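Local coordinates for extrinsic protein in photosystem II (Chaetoceros gracilis, PDB 4K7B), which serves as an extrinsic protein of photosystem II in a marine centric diatom, where it probably supports the oxygen-evolving side of the complex, at residues I35-N46 against A60-I71. Residues are numbered along the deposited sequence; the frame is centred on the assembly and turned at random.
Sequences IAEEKNAFILFN and AIAQTNEIFKAI. With SO4 (sulfate ion), chain C.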
ATOM      1  N   ILE A  35       5.496   6.121   3.391  1.00 13.57           N
ATOM      2  CA  ILE A  35       5.275   5.399   2.152  1.00 12.66           C
ATOM      3  C   ILE A  35       6.628   4.985   1.589  1.00 13.87           C
ATOM      4  O   ILE A  35       6.822   3.828   1.222  1.00 15.10           O
ATOM      5  CB  ILE A  35       4.505   6.240   1.128  1.00 11.88           C
ATOM      6  CG1 ILE A  35       3.199   6.777   1.720  1.00 14.75           C
ATOM      7  CG2 ILE A  35       4.209   5.415  -0.110  1.00 14.84           C
ATOM      8  CD1 ILE A  35       2.447   7.693   0.759  1.00 14.08           C
ATOM      9  N   ALA A  36       7.570   5.917   1.541  1.00 13.70           N
ATOM     10  CA  ALA A  36       8.907   5.588   1.055  1.00 14.67           C
ATOM     11  C   ALA A  36       9.579   4.510   1.905  1.00 20.14           C
ATOM     12  O   ALA A  36      10.372   3.710   1.406  1.00 17.46           O
ATOM     13  CB  ALA A  36       9.764   6.839   1.006  1.00 15.31           C
ATOM     14  N   GLU A  37       9.265   4.492   3.192  1.00 16.22           N
ATOM     15  CA  GLU A  37       9.812   3.495   4.083  1.00 18.52           C
ATOM     16  C   GLU A  37       9.205   2.134   3.805  1.00 21.71           C
ATOM     17  O   GLU A  37       9.780   1.120   4.203  1.00 27.54           O
ATOM     18  CB  GLU A  37       9.612   3.908   5.546  1.00 22.49           C
ATOM     19  CG  GLU A  37      10.522   5.050   5.946  1.00 28.41           C
ATOM     20  CD  GLU A  37      10.331   5.488   7.381  1.00 38.58           C
ATOM     21  OE1 GLU A  37       9.217   5.313   7.918  1.00 39.86           O
ATOM     22  OE2 GLU A  37      11.301   6.007   7.971  1.00 44.34           O
ATOM     23  N   GLU A  38       8.043   2.098   3.141  1.00 16.97           N
ATOM     24  CA  GLU A  38       7.512   0.784   2.687  1.00 15.86           C
ATOM     25  C   GLU A  38       7.824   0.326   1.227  1.00 13.23           C
ATOM     26  O   GLU A  38       7.155  -0.582   0.650  1.00 14.74           O
ATOM     27  CB  GLU A  38       5.999   0.716   2.913  1.00 17.03           C
ATOM     28  CG  GLU A  38       5.584   0.908   4.350  1.00 21.14           C
ATOM     29  CD  GLU A  38       5.817  -0.307   5.218  1.00 28.57           C
ATOM     30  OE1 GLU A  38       5.662  -0.172   6.442  1.00 38.96           O
ATOM     31  OE2 GLU A  38       6.139  -1.392   4.694  1.00 23.09           O
ATOM     32  N   LYS A  39       8.849   0.937   0.625  1.00 13.64           N
ATOM     33  CA  LYS A  39       9.256   0.601  -0.745  0.55 13.82           C
ATOM     34  C   LYS A  39       9.377  -0.907  -0.945  1.00 13.25           C
ATOM     35  O   LYS A  39       8.945  -1.476  -1.961  1.00 12.81           O
ATOM     36  CB  LYS A  39      10.595   1.263  -1.083  0.55 16.07           C
ATOM     37  CG  LYS A  39      10.487   2.643  -1.703  0.55 18.72           C
ATOM     38  CD  LYS A  39      11.871   3.265  -1.912  0.55 19.07           C
ATOM     39  CE  LYS A  39      12.833   2.301  -2.592  0.55 19.90           C
ATOM     40  NZ  LYS A  39      14.172   2.936  -2.838  0.55 19.63           N
ATOM     41  N   ASN A  40       9.990  -1.566   0.038  1.00 13.66           N
ATOM     42  CA  ASN A  40      10.178  -3.006  -0.072  1.00 14.70           C
ATOM     43  C   ASN A  40       8.867  -3.784  -0.094  1.00 12.40           C
ATOM     44  O   ASN A  40       8.787  -4.835  -0.724  1.00 13.84           O
ATOM     45  CB  ASN A  40      11.111  -3.541   1.013  1.00 15.86           C
ATOM     46  CG  ASN A  40      12.547  -3.101   0.802  1.00 20.68           C
ATOM     47  OD1 ASN A  40      12.914  -2.664  -0.286  1.00 22.33           O
ATOM     48  ND2 ASN A  40      13.361  -3.204   1.839  1.00 22.29           N
ATOM     49  N   ALA A  41       7.842  -3.266   0.580  1.00 12.53           N
ATOM     50  CA  ALA A  41       6.538  -3.920   0.561  1.00 11.99           C
ATOM     51  C   ALA A  41       5.971  -3.820  -0.837  1.00 12.05           C
ATOM     52  O   ALA A  41       5.363  -4.785  -1.331  1.00 10.94           O
ATOM     53  CB  ALA A  41       5.587  -3.295   1.569  1.00 12.52           C
ATOM     54  N   PHE A  42       6.168  -2.675  -1.485  1.00 10.43           N
ATOM     55  CA  PHE A  42       5.725  -2.603  -2.893  1.00 11.21           C
ATOM     56  C   PHE A  42       6.475  -3.594  -3.793  1.00  9.83           C
ATOM     57  O   PHE A  42       5.854  -4.330  -4.595  1.00 10.60           O
ATOM     58  CB  PHE A  42       5.882  -1.185  -3.453  1.00 11.24           C
ATOM     59  CG  PHE A  42       4.921  -0.205  -2.863  1.00 10.91           C
ATOM     60  CD1 PHE A  42       3.631  -0.099  -3.362  1.00 12.89           C
ATOM     61  CD2 PHE A  42       5.290   0.583  -1.781  1.00 13.85           C
ATOM     62  CE1 PHE A  42       2.732   0.787  -2.810  1.00 13.18           C
ATOM     63  CE2 PHE A  42       4.399   1.474  -1.229  1.00 12.85           C
ATOM     64  CZ  PHE A  42       3.113   1.574  -1.742  1.00 11.29           C
ATOM     65  N   ILE A  43       7.799  -3.610  -3.668  1.00 11.21           N
ATOM     66  CA  ILE A  43       8.609  -4.505  -4.499  1.00 11.24           C
ATOM     67  C   ILE A  43       8.195  -5.969  -4.315  1.00 10.67           C
ATOM     68  O   ILE A  43       7.975  -6.705  -5.287  1.00 12.24           O
ATOM     69  CB  ILE A  43      10.094  -4.366  -4.172  1.00 12.86           C
ATOM     70  CG1 ILE A  43      10.572  -2.950  -4.491  1.00 12.67           C
ATOM     71  CG2 ILE A  43      10.903  -5.381  -4.958  1.00 14.61           C
ATOM     72  CD1 ILE A  43      11.978  -2.650  -3.960  1.00 13.11           C
ATOM     73  N   LEU A  44       8.071  -6.375  -3.054  1.00 11.64           N
ATOM     74  CA  LEU A  44       7.850  -7.775  -2.725  1.00 10.68           C
ATOM     75  C   LEU A  44       6.395  -8.204  -2.925  1.00 10.72           C
ATOM     76  O   LEU A  44       6.127  -9.372  -3.221  1.00 11.94           O
ATOM     77  CB  LEU A  44       8.341  -8.062  -1.308  1.00 10.49           C
ATOM     78  CG  LEU A  44       9.853  -7.875  -1.183  1.00 14.32           C
ATOM     79  CD1 LEU A  44      10.292  -7.962   0.268  1.00 15.08           C
ATOM     80  CD2 LEU A  44      10.597  -8.867  -2.053  1.00 17.66           C
ATOM     81  N   PHE A  45       5.454  -7.267  -2.797  1.00 10.32           N
ATOM     82  CA  PHE A  45       4.095  -7.548  -3.240  1.00 10.69           C
ATOM     83  C   PHE A  45       4.096  -7.782  -4.734  1.00 10.67           C
ATOM     84  O   PHE A  45       3.550  -8.750  -5.227  1.00 12.82           O
ATOM     85  CB  PHE A  45       3.107  -6.422  -2.931  1.00 10.00           C
ATOM     86  CG  PHE A  45       1.700  -6.737  -3.386  1.00  9.25           C
ATOM     87  CD1 PHE A  45       0.810  -7.380  -2.533  1.00 10.18           C
ATOM     88  CD2 PHE A  45       1.285  -6.437  -4.685  1.00 10.24           C
ATOM     89  CE1 PHE A  45      -0.471  -7.699  -2.948  1.00 11.04           C
ATOM     90  CE2 PHE A  45       0.012  -6.752  -5.111  1.00 11.70           C
ATOM     91  CZ  PHE A  45      -0.881  -7.396  -4.244  1.00 13.05           C
ATOM     92  N   ASN A  46       4.691  -6.856  -5.477  1.00  9.24           N
ATOM     93  CA  ASN A  46       4.632  -6.975  -6.917  1.00  9.52           C
ATOM     94  C   ASN A  46       5.288  -8.257  -7.438  1.00 12.69           C
ATOM     95  O   ASN A  46       4.763  -8.883  -8.360  1.00 15.73           O
ATOM     96  CB  ASN A  46       5.268  -5.744  -7.582  1.00 10.61           C
ATOM     97  CG  ASN A  46       4.519  -4.460  -7.259  1.00 11.34           C
ATOM     98  OD1 ASN A  46       3.381  -4.502  -6.802  1.00 11.36           O
ATOM     99  ND2 ASN A  46       5.161  -3.316  -7.502  1.00 11.18           N
ATOM    100  N   ALA A  60       1.592  -3.451 -12.029  1.00 11.32           N
ATOM    101  CA  ALA A  60       1.805  -3.127 -10.624  1.00 11.34           C
ATOM    102  C   ALA A  60       3.016  -2.231 -10.436  1.00 12.43           C
ATOM    103  O   ALA A  60       2.983  -1.302  -9.622  1.00 11.13           O
ATOM    104  CB  ALA A  60       1.931  -4.411  -9.794  1.00 12.98           C
ATOM    105  N   ILE A  61       4.081  -2.511 -11.188  1.00 11.84           N
ATOM    106  CA  ILE A  61       5.276  -1.682 -11.153  1.00 12.91           C
ATOM    107  C   ILE A  61       4.943  -0.285 -11.667  1.00 13.26           C
ATOM    108  O   ILE A  61       5.331   0.711 -11.056  1.00 13.37           O
ATOM    109  CB  ILE A  61       6.417  -2.330 -11.969  1.00 10.97           C
ATOM    110  CG1 ILE A  61       6.978  -3.541 -11.224  1.00 16.59           C
ATOM    111  CG2 ILE A  61       7.529  -1.316 -12.267  1.00 13.15           C
ATOM    112  CD1 ILE A  61       7.924  -4.398 -12.048  1.00 20.09           C
ATOM    113  N   ALA A  62       4.193  -0.198 -12.768  1.00 13.64           N
ATOM    114  CA  ALA A  62       3.782   1.119 -13.258  1.00 13.03           C
ATOM    115  C   ALA A  62       2.952   1.923 -12.236  1.00 13.91           C
ATOM    116  O   ALA A  62       3.163   3.135 -12.071  1.00 15.70           O
ATOM    117  CB  ALA A  62       3.049   1.003 -14.600  1.00 16.20           C
ATOM    118  N   GLN A  63       2.029   1.251 -11.552  1.00 14.35           N
ATOM    119  CA  GLN A  63       1.177   1.911 -10.556  1.00 11.21           C
ATOM    120  C   GLN A  63       1.998   2.361  -9.348  1.00 11.94           C
ATOM    121  O   GLN A  63       1.750   3.426  -8.739  1.00 13.57           O
ATOM    122  CB  GLN A  63       0.042   0.966 -10.139  1.00 12.10           C
ATOM    123  CG  GLN A  63      -0.933   0.685 -11.282  1.00 15.83           C
ATOM    124  CD  GLN A  63      -1.646  -0.650 -11.156  1.00 17.20           C
ATOM    125  OE1 GLN A  63      -1.487  -1.370 -10.169  1.00 17.58           O
ATOM    126  NE2 GLN A  63      -2.431  -0.992 -12.171  1.00 18.74           N
ATOM    127  N   THR A  64       2.999   1.550  -9.012  1.00 12.14           N
ATOM    128  CA  THR A  64       3.930   1.906  -7.938  1.00 11.40           C
ATOM    129  C   THR A  64       4.717   3.169  -8.309  1.00 11.11           C
ATOM    130  O   THR A  64       4.832   4.134  -7.512  1.00 12.64           O
ATOM    131  CB  THR A  64       4.894   0.743  -7.646  1.00 10.23           C
ATOM    132  OG1 THR A  64       4.127  -0.415  -7.257  1.00 11.65           O
ATOM    133  CG2 THR A  64       5.866   1.102  -6.526  1.00 11.70           C
ATOM    134  N   ASN A  65       5.238   3.169  -9.535  1.00 11.73           N
ATOM    135  CA  ASN A  65       5.955   4.334 -10.034  1.00 11.62           C
ATOM    136  C   ASN A  65       5.061   5.568  -9.986  1.00 14.65           C
ATOM    137  O   ASN A  65       5.518   6.662  -9.660  1.00 14.33           O
ATOM    138  CB  ASN A  65       6.456   4.121 -11.458  1.00 12.51           C
ATOM    139  CG  ASN A  65       7.680   3.206 -11.536  1.00 13.15           C
ATOM    140  OD1 ASN A  65       8.400   3.013 -10.567  1.00 13.76           O
ATOM    141  ND2 ASN A  65       7.914   2.637 -12.715  1.00 17.69           N
ATOM    142  N   GLU A  66       3.781   5.396 -10.308  1.00 14.27           N
ATOM    143  CA  GLU A  66       2.848   6.520 -10.254  0.50 15.99           C
ATOM    144  C   GLU A  66       2.707   7.077  -8.838  1.00 14.72           C
ATOM    145  O   GLU A  66       2.695   8.317  -8.637  1.00 14.63           O
ATOM    146  CB  GLU A  66       1.477   6.109 -10.794  0.50 18.51           C
ATOM    147  CG  GLU A  66       0.601   7.284 -11.155  0.50 16.02           C
ATOM    148  CD  GLU A  66       1.133   8.054 -12.348  0.50 26.68           C
ATOM    149  OE1 GLU A  66       0.895   9.278 -12.427  0.50 30.31           O
ATOM    150  OE2 GLU A  66       1.794   7.433 -13.205  0.50 28.55           O
ATOM    151  N   ILE A  67       2.589   6.177  -7.853  1.00 14.05           N
ATOM    152  CA  ILE A  67       2.588   6.632  -6.459  1.00 12.23           C
ATOM    153  C   ILE A  67       3.824   7.480  -6.154  1.00 13.46           C
ATOM    154  O   ILE A  67       3.722   8.565  -5.562  1.00 13.74           O
ATOM    155  CB  ILE A  67       2.515   5.456  -5.471  1.00 11.89           C
ATOM    156  CG1 ILE A  67       1.175   4.747  -5.606  1.00 11.18           C
ATOM    157  CG2 ILE A  67       2.737   5.938  -4.029  1.00 13.97           C
ATOM    158  CD1 ILE A  67       1.144   3.427  -4.878  1.00 11.98           C
ATOM    159  N   PHE A  68       4.994   6.990  -6.554  1.00 12.02           N
ATOM    160  CA  PHE A  68       6.206   7.752  -6.227  1.00 12.46           C
ATOM    161  C   PHE A  68       6.407   9.064  -7.023  1.00 14.07           C
ATOM    162  O   PHE A  68       6.999  10.017  -6.509  1.00 14.56           O
ATOM    163  CB  PHE A  68       7.430   6.826  -6.185  1.00 12.29           C
ATOM    164  CG  PHE A  68       7.480   5.982  -4.936  1.00 14.67           C
ATOM    165  CD1 PHE A  68       8.368   6.294  -3.919  1.00 17.85           C
ATOM    166  CD2 PHE A  68       6.596   4.926  -4.754  1.00 14.22           C
ATOM    167  CE1 PHE A  68       8.402   5.549  -2.759  1.00 14.53           C
ATOM    168  CE2 PHE A  68       6.622   4.175  -3.590  1.00 14.37           C
ATOM    169  CZ  PHE A  68       7.531   4.492  -2.591  1.00 14.65           C
ATOM    170  N   LYS A  69       5.854   9.128  -8.235  1.00 14.35           N
ATOM    171  CA  LYS A  69       5.839  10.359  -9.038  1.00 14.54           C
ATOM    172  C   LYS A  69       4.981  11.391  -8.318  1.00 16.77           C
ATOM    173  O   LYS A  69       5.350  12.580  -8.193  1.00 18.83           O
ATOM    174  CB  LYS A  69       5.257  10.064 -10.426  1.00 15.36           C
ATOM    175  CG  LYS A  69       5.174  11.256 -11.369  1.00 19.80           C
ATOM    176  CD  LYS A  69       4.672  10.807 -12.736  1.00 27.27           C
ATOM    177  CE  LYS A  69       4.728  11.924 -13.766  1.00 36.87           C
ATOM    178  NZ  LYS A  69       4.336  11.432 -15.116  1.00 42.30           N
ATOM    179  N   ALA A  70       3.839  10.926  -7.817  1.00 17.08           N
ATOM    180  CA  ALA A  70       2.967  11.811  -7.053  1.00 15.36           C
ATOM    181  C   ALA A  70       3.621  12.289  -5.767  1.00 16.53           C
ATOM    182  O   ALA A  70       3.489  13.460  -5.399  1.00 17.08           O
ATOM    183  CB  ALA A  70       1.641  11.137  -6.761  1.00 15.56           C
ATOM    184  N   ILE A  71       4.320  11.388  -5.078  1.00 14.44           N
ATOM    185  CA  ILE A  71       5.062  11.774  -3.888  1.00 12.99           C
ATOM    186  C   ILE A  71       6.066  12.865  -4.211  1.00 16.11           C
ATOM    187  O   ILE A  71       6.171  13.858  -3.489  1.00 19.08           O
ATOM    188  CB  ILE A  71       5.793  10.572  -3.266  1.00 14.46           C
ATOM    189  CG1 ILE A  71       4.783   9.650  -2.585  1.00 15.61           C
ATOM    190  CG2 ILE A  71       6.856  11.053  -2.263  1.00 15.71           C
ATOM    191  CD1 ILE A  71       5.392   8.357  -2.097  1.00 15.67           C
TER
HETATM  192  S   SO4 C 202      11.792  -4.447   5.065  1.00 36.94           S
HETATM  193  O1  SO4 C 202      10.920  -5.620   5.206  1.00 29.96           O
HETATM  194  O2  SO4 C 202      12.161  -3.940   6.386  1.00 39.24           O
HETATM  195  O3  SO4 C 202      12.997  -4.854   4.338  1.00 40.72           O
HETATM  196  O4  SO4 C 202      11.114  -3.375   4.329  1.00 27.70           O
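Phe68 and Phe42 meet in a T-shaped (edge-to-face) stack: the CE2 edge of Phe68 is directed at one face of Phe42, with planes at 88° and centroids 5.9 Å apart. The Phe68 ring is a knob in a hole lined by Ile35, Ala36, Lys39 and Phe42. CA of Ala36 lies at its edge, and the aliphatic part of Lys39 packs obliquely on it, CG 3.6 Å from Phe68 CZ. Ile71 CD1 sits over the centre of one Phe68 face and also touches CG2 of Ile35, at 3.7 Å. On Phe42, CE1 meets Ile67 CD1 at 3.7 Å, while CB packs on the Thr64 methyl CG2.

The polar link lies nearer the C-terminal end of 35-46. Asn46 ND2 donates to Thr64 OG1 (3.1 Å, 165°), the acceptor lying almost in the amide plane. Thr64 OG1 in turn donates to Ala60 O at 2.8 Å, on the opposite face of that carbonyl from Thr64 N. A chi1 of -59° sets this hydroxyl beside the backbone N and places the methyl CG2, anti to that N, against Phe42 CB. The other end of the amide, Asn46 OD1, lies 3.3 Å from Ala60 CB and is hydrogen-bonded to Tyr86 of helix 76-89, so both ends hold its rotation. A valine at Thr64 would probably leave Asn46 ND2 without this acceptor and the amide less firmly fixed.

Away from this interface, Asn40 ND2 binds a sulfate, probably from the crystallisation liquor, which Arg19 also holds. The segments 39-46 and 60-71, parts of helices 39-49 and 54-73, run antiparallel, their axes 10.2 Å apart at closest approach. With helices 6-21 and 76-89 packed alongside, this antiparallel pair belongs to a four-helix bundle, consistent with the PsbQ-like clan of this photosystem II protein.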